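Local coordinates for protein chitooligosaccharidolytic beta-N-acetylglucosaminidase (Ostrinia furnacalis, PDB 3NSN) that hydrolyses single beta-linked N-acetylglucosamine units from the non-reducing ends of chitooligosaccharides, with a preference for shorter substrates, at residues 226-231 with 306-311; 279-284 with 344-349; 193-198 with 502-507. All blocks are in the same frame, centred on the assembly; numbering follows the deposited sequence.

Interaction 1 of 3, residues 226-231 with 306-311; sequences TDSQSF and EPPCGQ. With NAG (2-acetamido-2-deoxy-beta-D-glucopyranose), chain B; TMX (2-deoxy-2-(trimethylammonio)-beta-D-glucopyranose), chain C.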
loop_
_atom_site.group_PDB
_atom_site.type_symbol
_atom_site.label_atom_id
_atom_site.label_comp_id
_atom_site.label_asym_id
_atom_site.label_seq_id
_atom_site.Cartn_x
_atom_site.Cartn_y
_atom_site.Cartn_z
ATOM N N THR A 226 0.926 23.012 -2.708
ATOM C CA THR A 226 1.893 23.702 -1.860
ATOM C C THR A 226 1.622 23.569 -0.389
ATOM O O THR A 226 0.511 23.401 0.040
ATOM C CB THR A 226 2.034 25.216 -2.162
ATOM O OG1 THR A 226 0.777 25.864 -2.062
ATOM C CG2 THR A 226 2.591 25.415 -3.513
ATOM N N ASP A 227 2.685 23.624 0.371
ATOM C CA ASP A 227 2.650 23.636 1.810
ATOM C C ASP A 227 3.982 24.128 2.315
ATOM O O ASP A 227 4.784 24.548 1.570
ATOM C CB ASP A 227 2.272 22.295 2.432
ATOM C CG ASP A 227 1.339 22.435 3.613
ATOM O OD1 ASP A 227 1.769 22.787 4.718
ATOM O OD2 ASP A 227 0.181 22.126 3.460
ATOM N N SER A 228 4.171 24.058 3.605
ATOM C CA SER A 228 5.400 24.479 4.250
ATOM C C SER A 228 6.640 23.647 3.875
ATOM O O SER A 228 7.716 24.160 3.785
ATOM C CB SER A 228 5.198 24.583 5.752
ATOM O OG SER A 228 4.945 23.357 6.341
ATOM N N GLN A 229 6.422 22.361 3.667
ATOM C CA GLN A 229 7.412 21.385 3.287
ATOM C C GLN A 229 8.069 21.527 1.904
ATOM O O GLN A 229 9.180 21.187 1.755
ATOM C CB GLN A 229 6.903 19.972 3.503
ATOM C CG GLN A 229 6.693 19.570 4.921
ATOM C CD GLN A 229 5.328 19.909 5.497
ATOM O OE1 GLN A 229 4.564 20.606 4.933
ATOM N NE2 GLN A 229 5.082 19.438 6.670
ATOM N N SER A 230 7.323 21.954 0.903
ATOM C CA SER A 230 7.822 22.132 -0.443
ATOM C C SER A 230 6.967 23.014 -1.347
ATOM O O SER A 230 5.853 23.197 -1.089
ATOM C CB SER A 230 8.053 20.791 -1.115
ATOM O OG SER A 230 6.881 20.166 -1.388
ATOM N N PHE A 231 7.544 23.510 -2.417
ATOM C CA PHE A 231 6.852 24.278 -3.436
ATOM C C PHE A 231 7.217 23.688 -4.799
ATOM O O PHE A 231 8.156 24.120 -5.400
ATOM C CB PHE A 231 7.272 25.721 -3.320
ATOM C CG PHE A 231 6.376 26.703 -4.000
ATOM C CD1 PHE A 231 5.732 27.656 -3.280
ATOM C CD2 PHE A 231 6.217 26.719 -5.344
ATOM C CE1 PHE A 231 4.954 28.573 -3.877
ATOM C CE2 PHE A 231 5.405 27.662 -5.929
ATOM C CZ PHE A 231 4.800 28.567 -5.205
ATOM N N GLU A 306 2.211 21.155 13.006
ATOM C CA GLU A 306 3.158 20.226 12.454
ATOM C C GLU A 306 4.388 20.938 11.911
ATOM O O GLU A 306 4.297 21.976 11.401
ATOM C CB GLU A 306 2.538 19.247 11.416
ATOM C CG GLU A 306 2.315 19.813 10.061
ATOM C CD GLU A 306 1.519 18.922 9.148
ATOM O OE1 GLU A 306 2.082 18.246 8.305
ATOM O OE2 GLU A 306 0.314 18.926 9.264
ATOM N N PRO A 307 5.548 20.336 12.041
ATOM C CA PRO A 307 6.762 20.933 11.523
ATOM C C PRO A 307 6.834 20.753 10.047
ATOM O O PRO A 307 6.437 19.755 9.562
ATOM C CB PRO A 307 7.842 20.143 12.214
ATOM C CG PRO A 307 7.211 18.906 12.581
ATOM C CD PRO A 307 5.814 19.105 12.774
ATOM N N PRO A 308 7.327 21.719 9.338
ATOM C CA PRO A 308 7.819 22.950 9.928
ATOM C C PRO A 308 6.788 24.059 9.962
ATOM O O PRO A 308 5.980 24.109 9.120
ATOM C CB PRO A 308 8.919 23.344 8.979
ATOM C CG PRO A 308 8.517 22.782 7.718
ATOM C CD PRO A 308 7.783 21.562 7.968
ATOM N N CYS A 309 6.920 24.966 10.904
ATOM C CA CYS A 309 6.096 26.114 11.014
ATOM C C CYS A 309 6.442 27.096 9.918
ATOM O O CYS A 309 7.455 26.975 9.311
ATOM C CB CYS A 309 6.242 26.721 12.409
ATOM S SG CYS A 309 5.828 25.696 13.802
ATOM N N GLY A 310 5.569 28.068 9.706
ATOM C CA GLY A 310 5.713 29.139 8.753
ATOM C C GLY A 310 4.407 29.737 8.263
ATOM O O GLY A 310 3.521 29.057 7.892
ATOM N N GLN A 311 4.310 31.045 8.288
ATOM C CA GLN A 311 3.127 31.757 7.845
ATOM C C GLN A 311 3.509 32.948 7.013
ATOM O O GLN A 311 4.557 33.437 7.151
ATOM C CB GLN A 311 2.237 32.220 9.020
ATOM C CG GLN A 311 1.711 31.134 9.911
ATOM C CD GLN A 311 0.532 31.536 10.762
ATOM O OE1 GLN A 311 0.452 32.655 11.232
ATOM N NE2 GLN A 311 -0.383 30.633 10.948
HETATM C C1 NAG B . -2.053 17.540 14.250
HETATM C C2 NAG B . -1.256 16.986 13.058
HETATM C C3 NAG B . -1.607 17.735 11.757
HETATM C C4 NAG B . -3.128 17.900 11.549
HETATM C C5 NAG B . -3.780 18.400 12.848
HETATM C C6 NAG B . -5.301 18.367 12.740
HETATM C C7 NAG B . 1.001 16.127 13.686
HETATM C C8 NAG B . 0.363 14.750 13.784
HETATM N N2 NAG B . 0.182 17.140 13.339
HETATM O O3 NAG B . -1.038 17.057 10.616
HETATM O O4 NAG B . -3.292 18.862 10.500
HETATM O O5 NAG B . -3.448 17.531 13.943
HETATM O O6 NAG B . -5.851 19.095 13.828
HETATM O O7 NAG B . 2.203 16.267 13.928
HETATM C C1 TMX C . -4.423 18.702 9.596
HETATM C C2 TMX C . -4.292 19.758 8.439
HETATM N N2 TMX C . -5.602 20.298 7.937
HETATM C C3 TMX C . -3.326 19.258 7.309
HETATM O O3 TMX C . -2.295 20.235 7.075
HETATM C C4 TMX C . -2.679 17.912 7.640
HETATM O O4 TMX C . -1.925 17.475 6.501
HETATM C C5 TMX C . -3.769 16.888 7.986
HETATM O O5 TMX C . -4.594 17.325 9.113
HETATM C C6 TMX C . -3.161 15.530 8.327
HETATM O O6 TMX C . -4.218 14.571 8.462
HETATM C C7 TMX C . -6.278 21.092 8.971
HETATM C C8 TMX C . -6.559 19.266 7.504
HETATM C C9 TMX C . -5.402 21.207 6.794
HETATM O O HOH W 1 7.462 17.986 7.832
#
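Ser228 and Pro308 mark the nearest approach of the two backbones, their CA atoms 6.4 Å apart, at one rim of the catalytic (beta/alpha)8 barrel, where the loop after strand 220-224 meets the one leading to strand 311-312. Neither segment forms a regular helix or strand where they meet, and a cis peptide bond precedes Pro308. Ser228 OG lies 3.1 Å from Pro308 O and probably donates to it, although its single proton has another acceptor within reach. The chain of Gln229 bends at its second torsion (chi2 87°) and lays CG against Pro308 CD at 3.8 Å, while OE1 accepts from Arg198 NE. Trp562 of the second subunit packs on Gln229 and Pro308. Gln229 crosses Glu306 at about a right angle, amide and carboxylate planes 73° apart. Glu306 is essential for binding chitooligosaccharides, and NAG O3 donates to Glu306 OE2 over 2.7 Å. With an alanine here, the O3 hydroxyl of the NAG sugar would probably lose its acceptor and the sugar would be less firmly anchored. A water also ties the loops together, accepting from Gln229 NE2 and donating to Pro307 O.

Interaction 2 of 3, residues 279-284 with 344-349; sequences PAHVGE and GDEVSE. With TMX (2-deoxy-2-(trimethylammonio)-beta-D-glucopyranose), chain C; NAG (2-acetamido-2-deoxy-beta-D-glucopyranose), chain B.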
loop_
_atom_site.group_PDB
_atom_site.type_symbol
_atom_site.label_atom_id
_atom_site.label_comp_id
_atom_site.label_asym_id
_atom_site.label_seq_id
_atom_site.Cartn_x
_atom_site.Cartn_y
_atom_site.Cartn_z
ATOM N N PRO A 279 -3.045 31.937 4.803
ATOM C CA PRO A 279 -1.685 32.417 4.968
ATOM C C PRO A 279 -0.755 31.507 5.760
ATOM O O PRO A 279 0.372 31.785 5.865
ATOM C CB PRO A 279 -1.893 33.683 5.767
ATOM C CG PRO A 279 -2.983 33.423 6.536
ATOM C CD PRO A 279 -3.919 32.588 5.764
ATOM N N ALA A 280 -1.271 30.468 6.358
ATOM C CA ALA A 280 -0.472 29.454 6.982
ATOM C C ALA A 280 -0.014 28.435 5.938
ATOM O O ALA A 280 -0.332 28.545 4.809
ATOM C CB ALA A 280 -1.215 28.803 8.087
ATOM N N HIS A 281 0.721 27.425 6.359
ATOM C CA HIS A 281 1.219 26.400 5.458
ATOM C C HIS A 281 2.118 26.856 4.310
ATOM O O HIS A 281 1.944 26.485 3.213
ATOM C CB HIS A 281 0.074 25.557 4.977
ATOM C CG HIS A 281 -0.575 24.771 6.071
ATOM N ND1 HIS A 281 -0.031 23.624 6.576
ATOM C CD2 HIS A 281 -1.680 25.001 6.793
ATOM C CE1 HIS A 281 -0.779 23.172 7.547
ATOM N NE2 HIS A 281 -1.796 23.989 7.695
ATOM N N VAL A 282 3.053 27.716 4.643
ATOM C CA VAL A 282 4.066 28.227 3.744
ATOM C C VAL A 282 5.388 28.121 4.452
ATOM O O VAL A 282 5.427 28.160 5.615
ATOM C CB VAL A 282 3.786 29.668 3.280
ATOM C CG1 VAL A 282 2.468 29.764 2.599
ATOM C CG2 VAL A 282 3.876 30.628 4.418
ATOM N N GLY A 283 6.457 27.924 3.714
ATOM C CA GLY A 283 7.770 27.749 4.249
ATOM C C GLY A 283 8.787 27.759 3.162
ATOM O O GLY A 283 9.180 28.792 2.646
ATOM N N GLU A 284 9.122 26.535 2.755
ATOM C CA GLU A 284 10.097 26.313 1.747
ATOM C C GLU A 284 9.745 27.040 0.477
ATOM O O GLU A 284 8.689 26.974 0.007
ATOM C CB GLU A 284 10.245 24.829 1.453
ATOM C CG GLU A 284 11.030 24.075 2.452
ATOM C CD GLU A 284 12.504 24.400 2.471
ATOM O OE1 GLU A 284 13.095 24.105 3.462
ATOM O OE2 GLU A 284 13.042 24.917 1.524
ATOM N N GLY A 344 -6.956 28.567 3.970
ATOM C CA GLY A 344 -7.505 29.086 5.195
ATOM C C GLY A 344 -7.523 28.201 6.431
ATOM O O GLY A 344 -8.319 28.336 7.277
ATOM N N ASP A 345 -6.600 27.301 6.543
ATOM C CA ASP A 345 -6.606 26.400 7.646
ATOM C C ASP A 345 -5.550 26.748 8.637
ATOM O O ASP A 345 -4.536 27.235 8.272
ATOM C CB ASP A 345 -6.339 24.992 7.142
ATOM C CG ASP A 345 -5.325 24.958 6.080
ATOM O OD1 ASP A 345 -5.081 25.964 5.470
ATOM O OD2 ASP A 345 -4.834 23.939 5.782
ATOM N N GLU A 346 -5.849 26.557 9.902
ATOM C CA GLU A 346 -4.889 26.578 10.989
ATOM C C GLU A 346 -3.956 27.777 11.133
ATOM O O GLU A 346 -2.783 27.604 11.349
ATOM C CB GLU A 346 -4.070 25.271 11.019
ATOM C CG GLU A 346 -4.862 24.011 10.699
ATOM C CD GLU A 346 -4.059 22.718 10.704
ATOM O OE1 GLU A 346 -3.135 22.545 9.919
ATOM O OE2 GLU A 346 -4.413 21.863 11.472
ATOM N N VAL A 347 -4.463 28.982 11.035
ATOM C CA VAL A 347 -3.609 30.124 11.202
ATOM C C VAL A 347 -3.179 30.263 12.641
ATOM O O VAL A 347 -3.973 30.223 13.513
ATOM C CB VAL A 347 -4.285 31.381 10.750
ATOM C CG1 VAL A 347 -3.427 32.499 11.008
ATOM C CG2 VAL A 347 -4.579 31.313 9.318
ATOM N N SER A 348 -1.894 30.449 12.865
ATOM C CA SER A 348 -1.368 30.532 14.200
ATOM C C SER A 348 -1.167 31.938 14.726
ATOM O O SER A 348 -0.525 32.742 14.148
ATOM C CB SER A 348 -0.078 29.767 14.306
ATOM O OG SER A 348 0.600 30.100 15.464
ATOM N N GLU A 349 -1.814 32.209 15.829
ATOM C CA GLU A 349 -1.754 33.487 16.504
ATOM C C GLU A 349 -0.417 33.803 17.117
ATOM O O GLU A 349 0.067 34.894 17.006
ATOM C CB GLU A 349 -2.912 33.627 17.473
ATOM C CG GLU A 349 -3.204 32.434 18.385
ATOM C CD GLU A 349 -2.825 31.017 17.858
ATOM O OE1 GLU A 349 -3.709 30.378 17.254
ATOM O OE2 GLU A 349 -1.692 30.532 18.134
HETATM C C1 TMX C . -4.423 18.702 9.596
HETATM C C2 TMX C . -4.292 19.758 8.439
HETATM N N2 TMX C . -5.602 20.298 7.937
HETATM C C3 TMX C . -3.326 19.258 7.309
HETATM O O3 TMX C . -2.295 20.235 7.075
HETATM C C4 TMX C . -2.679 17.912 7.640
HETATM O O4 TMX C . -1.925 17.475 6.501
HETATM C C5 TMX C . -3.769 16.888 7.986
HETATM O O5 TMX C . -4.594 17.325 9.113
HETATM C C6 TMX C . -3.161 15.530 8.327
HETATM O O6 TMX C . -4.218 14.571 8.462
HETATM C C7 TMX C . -6.278 21.092 8.971
HETATM C C8 TMX C . -6.559 19.266 7.504
HETATM C C9 TMX C . -5.402 21.207 6.794
HETATM C C1 NAG B . -2.053 17.540 14.250
HETATM C C2 NAG B . -1.256 16.986 13.058
HETATM C C3 NAG B . -1.607 17.735 11.757
HETATM C C4 NAG B . -3.128 17.900 11.549
HETATM C C5 NAG B . -3.780 18.400 12.848
HETATM C C6 NAG B . -5.301 18.367 12.740
HETATM C C7 NAG B . 1.001 16.127 13.686
HETATM C C8 NAG B . 0.363 14.750 13.784
HETATM N N2 NAG B . 0.182 17.140 13.339
HETATM O O3 NAG B . -1.038 17.057 10.616
HETATM O O4 NAG B . -3.292 18.862 10.500
HETATM O O5 NAG B . -3.448 17.531 13.943
HETATM O O6 NAG B . -5.851 19.095 13.828
HETATM O O7 NAG B . 2.203 16.267 13.928
HETATM O O HOH W 2 -3.672 28.764 5.937
#
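The active site of this family 20 glycosidase is built where His281 meets Glu346, on loops that follow strands 271-278 and 340-343 of the barrel; both residues are assigned to a charge relay system with Asp227. His281 NE2 donates to Glu346 OE1 over 3.0 Å, a bent bond with an N-H...O angle of 139°. The oxygen lies in the plane of the imidazole and accepts the N-H with its anti lone pair, and ring and carboxylate are nearly coplanar, 11° apart. The other ring nitrogen, ND1, is hydrogen-bonded to Asp227 OD1, so the imidazole is gripped at both nitrogens and its rotation is fixed. An extended chain beyond CG (chi2 179°) carries the Glu346 carboxylate to the junction of the two sugars, where OE2 comes within 3.3 Å of NAG O4, the bridging glycosidic oxygen. Asp345 crosses the histidine at about a right angle and sets OD2 3.5 Å from His281 CD2. The same OD2 is 3.0 Å from methyl C9 of the trimethylammonium group of TMX. Away from the sugar, Pro279 CD rests on Val347 CG2 at 3.8 Å, and Ala280 CB packs against the carbonyl oxygens of Asp345 and Glu346. A water that accepts from Ala280 N and appears to donate to Asp345 O also joins the backbones. Two carboxylates flanking the cationic head group probably contribute to binding of this ligand, and the position of Glu346 beside the glycosidic oxygen is consistent with the proton-donor role known for the equivalent glutamate in this family.

Interaction 3 of 3, residues 193-198 with 502-507; sequences LLDTAR and WSEQSD. With TMX (2-deoxy-2-(trimethylammonio)-beta-D-glucopyranose), chain C.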
loop_
_atom_site.group_PDB
_atom_site.type_symbol
_atom_site.label_atom_id
_atom_site.label_comp_id
_atom_site.label_asym_id
_atom_site.label_seq_id
_atom_site.Cartn_x
_atom_site.Cartn_y
_atom_site.Cartn_z
ATOM N N LEU A 193 -8.829 14.847 -2.594
ATOM C CA LEU A 193 -7.788 15.796 -2.341
ATOM C C LEU A 193 -6.419 15.098 -2.328
ATOM O O LEU A 193 -6.196 14.171 -1.635
ATOM C CB LEU A 193 -8.022 16.519 -1.038
ATOM C CG LEU A 193 -7.007 17.571 -0.655
ATOM C CD1 LEU A 193 -7.493 18.454 0.359
ATOM C CD2 LEU A 193 -5.765 16.953 -0.141
ATOM N N LEU A 194 -5.502 15.576 -3.127
ATOM C CA LEU A 194 -4.177 15.032 -3.148
ATOM C C LEU A 194 -3.123 16.029 -2.721
ATOM O O LEU A 194 -2.966 17.044 -3.304
ATOM C CB LEU A 194 -3.861 14.554 -4.535
ATOM C CG LEU A 194 -2.573 13.803 -4.638
ATOM C CD1 LEU A 194 -2.700 12.584 -3.800
ATOM C CD2 LEU A 194 -2.316 13.462 -6.042
ATOM N N ASP A 195 -2.399 15.689 -1.687
ATOM C CA ASP A 195 -1.400 16.559 -1.165
ATOM C C ASP A 195 -0.055 16.235 -1.799
ATOM O O ASP A 195 0.542 15.209 -1.591
ATOM C CB ASP A 195 -1.433 16.511 0.346
ATOM C CG ASP A 195 -0.200 17.055 1.001
ATOM O OD1 ASP A 195 -0.065 16.877 2.167
ATOM O OD2 ASP A 195 0.635 17.661 0.393
ATOM N N THR A 196 0.395 17.127 -2.634
ATOM C CA THR A 196 1.638 16.877 -3.325
ATOM C C THR A 196 2.811 17.680 -2.825
ATOM O O THR A 196 3.752 17.834 -3.539
ATOM C CB THR A 196 1.506 16.951 -4.881
ATOM O OG1 THR A 196 1.254 18.272 -5.307
ATOM C CG2 THR A 196 0.421 16.105 -5.371
ATOM N N ALA A 197 2.704 18.217 -1.625
ATOM C CA ALA A 197 3.714 19.074 -1.036
ATOM C C ALA A 197 4.460 18.431 0.120
ATOM O O ALA A 197 5.612 18.622 0.307
ATOM C CB ALA A 197 3.097 20.392 -0.635
ATOM N N ARG A 198 3.733 17.649 0.887
ATOM C CA ARG A 198 4.276 16.846 1.944
ATOM C C ARG A 198 5.156 15.712 1.451
ATOM O O ARG A 198 5.971 15.273 2.141
ATOM C CB ARG A 198 3.206 16.427 2.952
ATOM C CG ARG A 198 2.991 17.435 4.060
ATOM C CD ARG A 198 2.371 18.762 3.622
ATOM N NE ARG A 198 1.860 19.516 4.741
ATOM C CZ ARG A 198 0.612 19.467 5.190
ATOM N NH1 ARG A 198 -0.303 18.755 4.579
ATOM N NH2 ARG A 198 0.284 20.170 6.236
ATOM N N TRP A 502 -3.782 13.463 2.685
ATOM C CA TRP A 502 -2.665 14.250 3.104
ATOM C C TRP A 502 -1.452 13.291 3.032
ATOM O O TRP A 502 -1.581 12.124 3.208
ATOM C CB TRP A 502 -2.905 14.779 4.480
ATOM C CG TRP A 502 -4.084 15.614 4.562
ATOM C CD1 TRP A 502 -5.218 15.288 5.091
ATOM C CD2 TRP A 502 -4.221 16.941 4.104
ATOM N NE1 TRP A 502 -6.105 16.261 4.969
ATOM C CE2 TRP A 502 -5.510 17.321 4.378
ATOM C CE3 TRP A 502 -3.380 17.844 3.476
ATOM C CZ2 TRP A 502 -5.993 18.584 4.080
ATOM C CZ3 TRP A 502 -3.857 19.069 3.149
ATOM C CH2 TRP A 502 -5.141 19.444 3.461
ATOM N N SER A 503 -0.305 13.842 2.750
ATOM C CA SER A 503 0.827 13.072 2.368
ATOM C C SER A 503 2.063 13.014 3.249
ATOM O O SER A 503 3.117 12.705 2.798
ATOM C CB SER A 503 1.165 13.414 0.943
ATOM O OG SER A 503 0.088 13.247 0.122
ATOM N N GLU A 504 1.885 13.300 4.508
ATOM C CA GLU A 504 2.954 13.246 5.443
ATOM C C GLU A 504 3.500 11.838 5.405
ATOM O O GLU A 504 4.632 11.647 5.569
ATOM C CB GLU A 504 2.497 13.618 6.836
ATOM C CG GLU A 504 2.217 15.087 7.037
ATOM C CD GLU A 504 0.779 15.501 6.778
ATOM O OE1 GLU A 504 0.062 14.824 6.117
ATOM O OE2 GLU A 504 0.412 16.549 7.209
ATOM N N GLN A 505 2.639 10.877 5.159
ATOM C CA GLN A 505 2.955 9.500 5.074
ATOM C C GLN A 505 2.472 8.838 3.810
ATOM O O GLN A 505 2.052 7.733 3.857
ATOM C CB GLN A 505 2.404 8.797 6.272
ATOM C CG GLN A 505 3.030 9.256 7.527
ATOM C CD GLN A 505 2.427 8.656 8.711
ATOM O OE1 GLN A 505 1.443 9.095 9.130
ATOM N NE2 GLN A 505 3.009 7.644 9.239
ATOM N N SER A 506 2.475 9.560 2.724
ATOM C CA SER A 506 2.100 9.044 1.446
ATOM C C SER A 506 2.832 9.752 0.302
ATOM O O SER A 506 3.078 10.909 0.344
ATOM C CB SER A 506 0.592 9.164 1.238
ATOM O OG SER A 506 0.163 8.492 0.096
ATOM N N ASP A 507 3.078 8.995 -0.738
ATOM C CA ASP A 507 3.697 9.427 -1.963
ATOM C C ASP A 507 3.298 8.534 -3.151
ATOM O O ASP A 507 2.359 7.812 -3.076
ATOM C CB ASP A 507 5.225 9.588 -1.822
ATOM C CG ASP A 507 6.000 8.256 -1.749
ATOM O OD1 ASP A 507 5.419 7.177 -1.754
ATOM O OD2 ASP A 507 7.204 8.345 -1.672
HETATM C C1 TMX C . -4.423 18.702 9.596
HETATM C C2 TMX C . -4.292 19.758 8.439
HETATM N N2 TMX C . -5.602 20.298 7.937
HETATM C C3 TMX C . -3.326 19.258 7.309
HETATM O O3 TMX C . -2.295 20.235 7.075
HETATM C C4 TMX C . -2.679 17.912 7.640
HETATM O O4 TMX C . -1.925 17.475 6.501
HETATM C C5 TMX C . -3.769 16.888 7.986
HETATM O O5 TMX C . -4.594 17.325 9.113
HETATM C C6 TMX C . -3.161 15.530 8.327
HETATM O O6 TMX C . -4.218 14.571 8.462
HETATM C C7 TMX C . -6.278 21.092 8.971
HETATM C C8 TMX C . -6.559 19.266 7.504
HETATM C C9 TMX C . -5.402 21.207 6.794
#
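Ser503 holds Asp195 through two hydrogen bonds at the seam where the (beta/alpha)8 barrel closes, its first strand, 189-195, lying beside its last, 494-501. Ser503 OG donates to Asp195 O at 2.6 Å, in the carbonyl plane and on a lone pair, and Ser503 N donates to Asp195 OD1 at 3.1 Å. Each carboxylate oxygen accepts two hydrogen bonds: Arg198 NH1 reaches OD1 at 3.1 Å from the face opposite Ser503 N, forming a salt bridge, while OD2 accepts from Ala197 N, closing an Asx turn, and from Arg198 N, completing an Asx motif. Four donors thus fix Asp195, which in turn orients the arginine.

The Arg198 chain bends at its second torsion (chi2 68°) and runs alongside Glu504, and both deliver their charged ends to the TMX sugar. Arg198 NH2 donates to TMX O3 over 2.7 Å in a nearly straight bond of 174°, whereas the bond from NH1 to TMX O4 is weak. TMX O4 donates to Glu504 OE2 at 2.6 Å. That same carboxylate oxygen sits over one face of the guanidinium, 3.5 Å from Arg198 NH1, an attraction of charges alone because no N-H points at it. These residues therefore grip hydroxyls O3 and O4 of the non-reducing-end sugar; Asp455 and Trp468 also bind it.

Trp502 forms a platform beside these groups. Its CE3 comes within 3.4 Å of Arg198 NH1, at the edge of the guanidinium, the two planes steeply inclined. One indole face carries the TMX sugar ring, with C5 and O4 over it. Over the opposite face comes Leu193 in a CH-pi contact, CD2 standing 4.2 Å from the centroid of the six-membered ring, only 4° off its normal.

In the fold
All three contacts lie in the family 20 catalytic domain, on loops at the strand ends of one eight-stranded parallel barrel, and each touches the bound TMX sugar. Interaction 3 joins the first barrel strand to the loop after the last, and so spans the other two along the chain; the segments of interactions 1 and 2 alternate within that span. The centres of interactions 1 and 2 are about 8 Å apart, those of 1 and 3 about 12 Å, and those of 2 and 3 about 17 Å. A probable hydrogen bond from Glu284 N to Ser228 O links interaction 1 to interaction 2, and another, from Ser230 OG to Ala197 O, links it to interaction 3. Residues far apart in sequence thereby line a single sugar-binding pocket.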